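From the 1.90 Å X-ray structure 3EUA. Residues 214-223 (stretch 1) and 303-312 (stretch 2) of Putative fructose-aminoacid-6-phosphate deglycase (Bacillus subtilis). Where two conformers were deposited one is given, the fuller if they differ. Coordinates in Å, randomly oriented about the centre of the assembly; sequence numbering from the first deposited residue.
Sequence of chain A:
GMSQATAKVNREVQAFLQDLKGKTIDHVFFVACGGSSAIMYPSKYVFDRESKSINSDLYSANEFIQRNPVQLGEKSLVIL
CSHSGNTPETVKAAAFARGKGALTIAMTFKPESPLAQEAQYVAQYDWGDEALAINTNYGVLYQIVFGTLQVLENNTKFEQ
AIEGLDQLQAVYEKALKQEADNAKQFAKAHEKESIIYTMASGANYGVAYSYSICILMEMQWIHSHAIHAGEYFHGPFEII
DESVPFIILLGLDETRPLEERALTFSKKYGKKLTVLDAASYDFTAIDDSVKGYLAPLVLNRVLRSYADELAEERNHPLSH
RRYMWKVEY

Stretch 1 (214-223) CILMEMQWIH
Stretch 2, residues 303-312: LRSYADELAE

Two helical segments of one chain, at least 88 residues apart in sequence wherever they touch, lie side by side and run in broadly the same direction. Their N-to-C axes make an angle of 32°, with a signed crossing of -32°, and approach to 10.9 Å. The register is set at two points: the CA of Ile215 sits 6.7 Å from the CA of Ala307, and the CA of Gln220 sits 7.0 Å from the CA of Ala311.

Stretch 2 is regular helix throughout, with phi near -60° and psi between about -33° and -48°. Its i+4 ladder includes Ala307 N to Leu303 O at 2.9 Å and Ala311 N to Ala307 O at 2.9 Å. Stretch 1 is less uniform. A wider pi-type turn spans 214-218, and Met219 N donates to Cys214 O at 2.9 Å while keeping only a weak bond to Ile215 O at 3.3 Å. After Gln220, whose phi/psi is -138/-10, Trp221 takes positive phi (55/44). The chain then extends through Ile222 (-111/131) and His223 (-64/142). The turn is tied back by Ile222 N, which donates to Leu216 O at 2.9 Å.

Each alanine meets a longer side chain: Ala307 meets Ile215, and Ala311 meets Gln220. Ile215, in the m,m rotamer, points toward stretch 2 and brings its CG2 to 3.5 Å from Ala307 CB. The alanine methyl takes up little room, and this pair coincides with the nearer of the two register points. Ile215 CD1 also lies near Ala307 CB, at 3.7 Å, and it sits over one face of the Arg304 guanidinium, 3.8 Å from Arg304 NH2. Arg304 leaves its helix sideways, but chi angles of -170°, 82°, -174° and -169° carry its end nearer to stretch 1. The contact is with the flat face of the group.

Further along, Leu310 (t,p) points toward stretch 1 and serves two aliphatic partners. Leu310 CD2 lies 4.0 Å from Leu216 CD2 and 4.1 Å from Ile222 CD1. Leu216 (m,t) starts sideways and comes nearer at its tip, whereas Ile222 (m,t) points toward stretch 2 from beyond the turn. Both stretch 1 residues, one in the helix and one past the turn, meet the same leucine.

Gln220 packs by its amide end. With chi1 -69°, chi2 -67° and chi3 -75°, it folds so that Gln220 NE2 lies 3.5 Å from Ala311 CB and Gln220 OE1 lies 3.8 Å from Leu310 CG. These are van der Waals contacts; the amide's polar needs are met on other sides. Gln220 NE2 donates to Met219 O at 2.7 Å, with an N-H...O angle of 135°. Gln220 NE2 is also hydrogen-bonded elsewhere in the structure, and Gln220 OE1 to a residue just outside the stretches.

No hydrogen bond crosses between the stretches. The 336 Å² buried, both sides summed, comes from van der Waals contacts: aliphatic side chains against one another, and the polar ends of Gln220 and Arg304 against carbon.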

# COMPACT_ATOMS: atom_id res chain seq x y z
N CYS A 214 7.05 -4.98 11.75
CA CYS A 214 6.98 -5.16 13.19
C CYS A 214 7.83 -6.31 13.72
O CYS A 214 8.76 -6.10 14.45
CB CYS A 214 5.54 -5.35 13.61
SG CYS A 214 4.55 -3.88 13.22
N ILE A 215 7.56 -7.54 13.32
CA ILE A 215 8.33 -8.63 13.87
C ILE A 215 9.78 -8.60 13.41
O ILE A 215 10.71 -8.56 14.25
CB ILE A 215 7.72 -10.01 13.54
CG1 ILE A 215 6.31 -10.17 14.15
CG2 ILE A 215 8.69 -11.11 14.00
CD1 ILE A 215 6.24 -10.27 15.69
N LEU A 216 9.98 -8.53 12.11
CA LEU A 216 11.33 -8.61 11.59
C LEU A 216 12.18 -7.36 11.78
O LEU A 216 13.20 -7.42 12.44
CB LEU A 216 11.30 -9.08 10.12
CG LEU A 216 10.72 -10.52 9.97
CD1 LEU A 216 10.57 -10.89 8.50
CD2 LEU A 216 11.57 -11.60 10.70
N MSE A 217 11.75 -6.24 11.22
CA MSE A 217 12.48 -4.98 11.31
C MSE A 217 12.51 -4.44 12.74
O MSE A 217 13.56 -4.41 13.38
CB MSE A 217 11.89 -3.95 10.32
CG MSE A 217 12.00 -4.37 8.85
SE MSE A 217 11.26 -3.13 7.60
CE MSE A 217 12.74 -1.72 7.73
N GLU A 218 11.34 -4.09 13.26
CA GLU A 218 11.23 -3.53 14.60
C GLU A 218 11.74 -4.40 15.72
O GLU A 218 12.60 -3.96 16.51
CB GLU A 218 9.77 -3.23 14.93
CG GLU A 218 9.51 -2.47 16.23
CD GLU A 218 8.01 -2.34 16.55
OE1 GLU A 218 7.16 -2.94 15.85
OE2 GLU A 218 7.70 -1.63 17.55
N MSE A 219 11.28 -5.63 15.76
CA MSE A 219 11.56 -6.51 16.90
C MSE A 219 12.70 -7.51 16.80
O MSE A 219 12.97 -8.22 17.75
CB MSE A 219 10.26 -7.25 17.22
CG MSE A 219 9.07 -6.31 17.45
SE MSE A 219 7.40 -7.22 17.99
CE MSE A 219 6.05 -5.83 17.59
N GLN A 220 13.36 -7.55 15.65
CA GLN A 220 14.49 -8.45 15.44
C GLN A 220 15.64 -7.82 14.70
O GLN A 220 16.74 -8.40 14.67
CB GLN A 220 14.00 -9.69 14.63
CG GLN A 220 13.07 -10.61 15.39
CD GLN A 220 13.76 -11.31 16.53
OE1 GLN A 220 14.53 -12.24 16.33
NE2 GLN A 220 13.48 -10.88 17.75
N TRP A 221 15.45 -6.62 14.16
CA TRP A 221 16.45 -5.93 13.34
C TRP A 221 16.90 -6.81 12.17
O TRP A 221 18.08 -6.94 11.90
CB TRP A 221 17.66 -5.45 14.15
CG TRP A 221 17.32 -4.62 15.33
CD1 TRP A 221 16.17 -3.91 15.55
CD2 TRP A 221 18.20 -4.29 16.38
NE1 TRP A 221 16.26 -3.21 16.74
CE2 TRP A 221 17.50 -3.43 17.27
CE3 TRP A 221 19.52 -4.67 16.70
CZ2 TRP A 221 18.08 -2.94 18.44
CZ3 TRP A 221 20.09 -4.16 17.86
CH2 TRP A 221 19.36 -3.32 18.72
N ILE A 222 15.92 -7.45 11.52
CA ILE A 222 16.13 -8.26 10.34
C ILE A 222 15.50 -7.49 9.19
O ILE A 222 14.35 -7.06 9.31
CB ILE A 222 15.48 -9.63 10.49
CG1 ILE A 222 16.20 -10.42 11.59
CG2 ILE A 222 15.56 -10.40 9.21
CD1 ILE A 222 15.59 -11.73 11.91
N HIS A 223 16.23 -7.33 8.09
CA HIS A 223 15.68 -6.61 6.94
C HIS A 223 14.50 -7.38 6.38
O HIS A 223 14.53 -8.61 6.33
CB HIS A 223 16.74 -6.45 5.85
CG HIS A 223 17.95 -5.70 6.29
ND1 HIS A 223 17.92 -4.36 6.60
CD2 HIS A 223 19.24 -6.09 6.43
CE1 HIS A 223 19.13 -3.96 6.96
NE2 HIS A 223 19.95 -4.99 6.84
N LEU A 303 2.08 -17.09 12.86
CA LEU A 303 3.30 -16.32 12.66
C LEU A 303 3.87 -15.79 13.97
O LEU A 303 5.08 -15.72 14.13
CB LEU A 303 3.07 -15.17 11.68
CG LEU A 303 3.06 -15.53 10.19
CD1 LEU A 303 2.63 -14.33 9.41
CD2 LEU A 303 4.45 -16.04 9.74
N ARG A 304 3.00 -15.48 14.92
CA ARG A 304 3.48 -15.04 16.22
C ARG A 304 4.28 -16.15 16.89
O ARG A 304 5.23 -15.85 17.58
CB ARG A 304 2.36 -14.62 17.15
CG ARG A 304 2.85 -13.92 18.44
CD ARG A 304 3.12 -12.50 18.14
NE ARG A 304 3.72 -11.75 19.23
CZ ARG A 304 3.85 -10.41 19.23
NH1 ARG A 304 4.41 -9.80 20.27
NH2 ARG A 304 3.40 -9.67 18.21
N SER A 305 3.90 -17.42 16.73
CA SER A 305 4.65 -18.51 17.34
C SER A 305 6.02 -18.65 16.67
O SER A 305 7.01 -18.99 17.32
CB SER A 305 3.84 -19.81 17.30
OG SER A 305 3.65 -20.27 15.98
N TYR A 306 6.08 -18.35 15.36
CA TYR A 306 7.33 -18.38 14.61
C TYR A 306 8.24 -17.29 15.15
O TYR A 306 9.43 -17.52 15.35
CB TYR A 306 7.10 -18.21 13.11
CG TYR A 306 6.64 -19.43 12.32
CD1 TYR A 306 5.52 -20.17 12.70
CD2 TYR A 306 7.30 -19.81 11.14
CE1 TYR A 306 5.10 -21.27 11.96
CE2 TYR A 306 6.88 -20.90 10.39
CZ TYR A 306 5.78 -21.62 10.80
OH TYR A 306 5.37 -22.71 10.04
N ALA A 307 7.67 -16.11 15.40
CA ALA A 307 8.40 -14.96 15.95
C ALA A 307 9.00 -15.27 17.32
O ALA A 307 10.16 -14.94 17.57
CB ALA A 307 7.47 -13.73 16.03
N ASP A 308 8.22 -15.90 18.19
CA ASP A 308 8.65 -16.29 19.53
C ASP A 308 9.86 -17.21 19.50
O ASP A 308 10.81 -16.97 20.25
CB ASP A 308 7.51 -16.96 20.32
CG ASP A 308 6.41 -15.97 20.75
OD1 ASP A 308 6.66 -14.73 20.87
OD2 ASP A 308 5.29 -16.45 21.04
N GLU A 309 9.82 -18.21 18.62
CA GLU A 309 10.94 -19.14 18.44
C GLU A 309 12.20 -18.46 17.88
O GLU A 309 13.33 -18.75 18.31
CB GLU A 309 10.55 -20.29 17.49
CG GLU A 309 9.46 -21.22 17.99
CD GLU A 309 9.84 -22.02 19.24
OE1 GLU A 309 11.04 -22.26 19.52
OE2 GLU A 309 8.91 -22.45 19.95
N LEU A 310 11.99 -17.58 16.92
CA LEU A 310 13.07 -16.85 16.28
C LEU A 310 13.78 -15.97 17.30
O LEU A 310 15.01 -15.98 17.38
CB LEU A 310 12.52 -16.02 15.12
CG LEU A 310 13.53 -15.24 14.29
CD1 LEU A 310 14.57 -16.15 13.62
CD2 LEU A 310 12.80 -14.38 13.23
N ALA A 311 12.99 -15.21 18.09
CA ALA A 311 13.54 -14.30 19.11
C ALA A 311 14.41 -15.08 20.14
O ALA A 311 15.45 -14.61 20.55
CB ALA A 311 12.43 -13.55 19.81
N GLU A 312 13.95 -16.26 20.53
CA GLU A 312 14.67 -17.11 21.45
C GLU A 312 15.96 -17.61 20.81
O GLU A 312 17.02 -17.52 21.43
CB GLU A 312 13.79 -18.29 21.88
CG GLU A 312 14.46 -19.28 22.83
CD GLU A 312 13.58 -20.49 23.17
OE1 GLU A 312 12.35 -20.49 22.82
OE2 GLU A 312 14.14 -21.43 23.78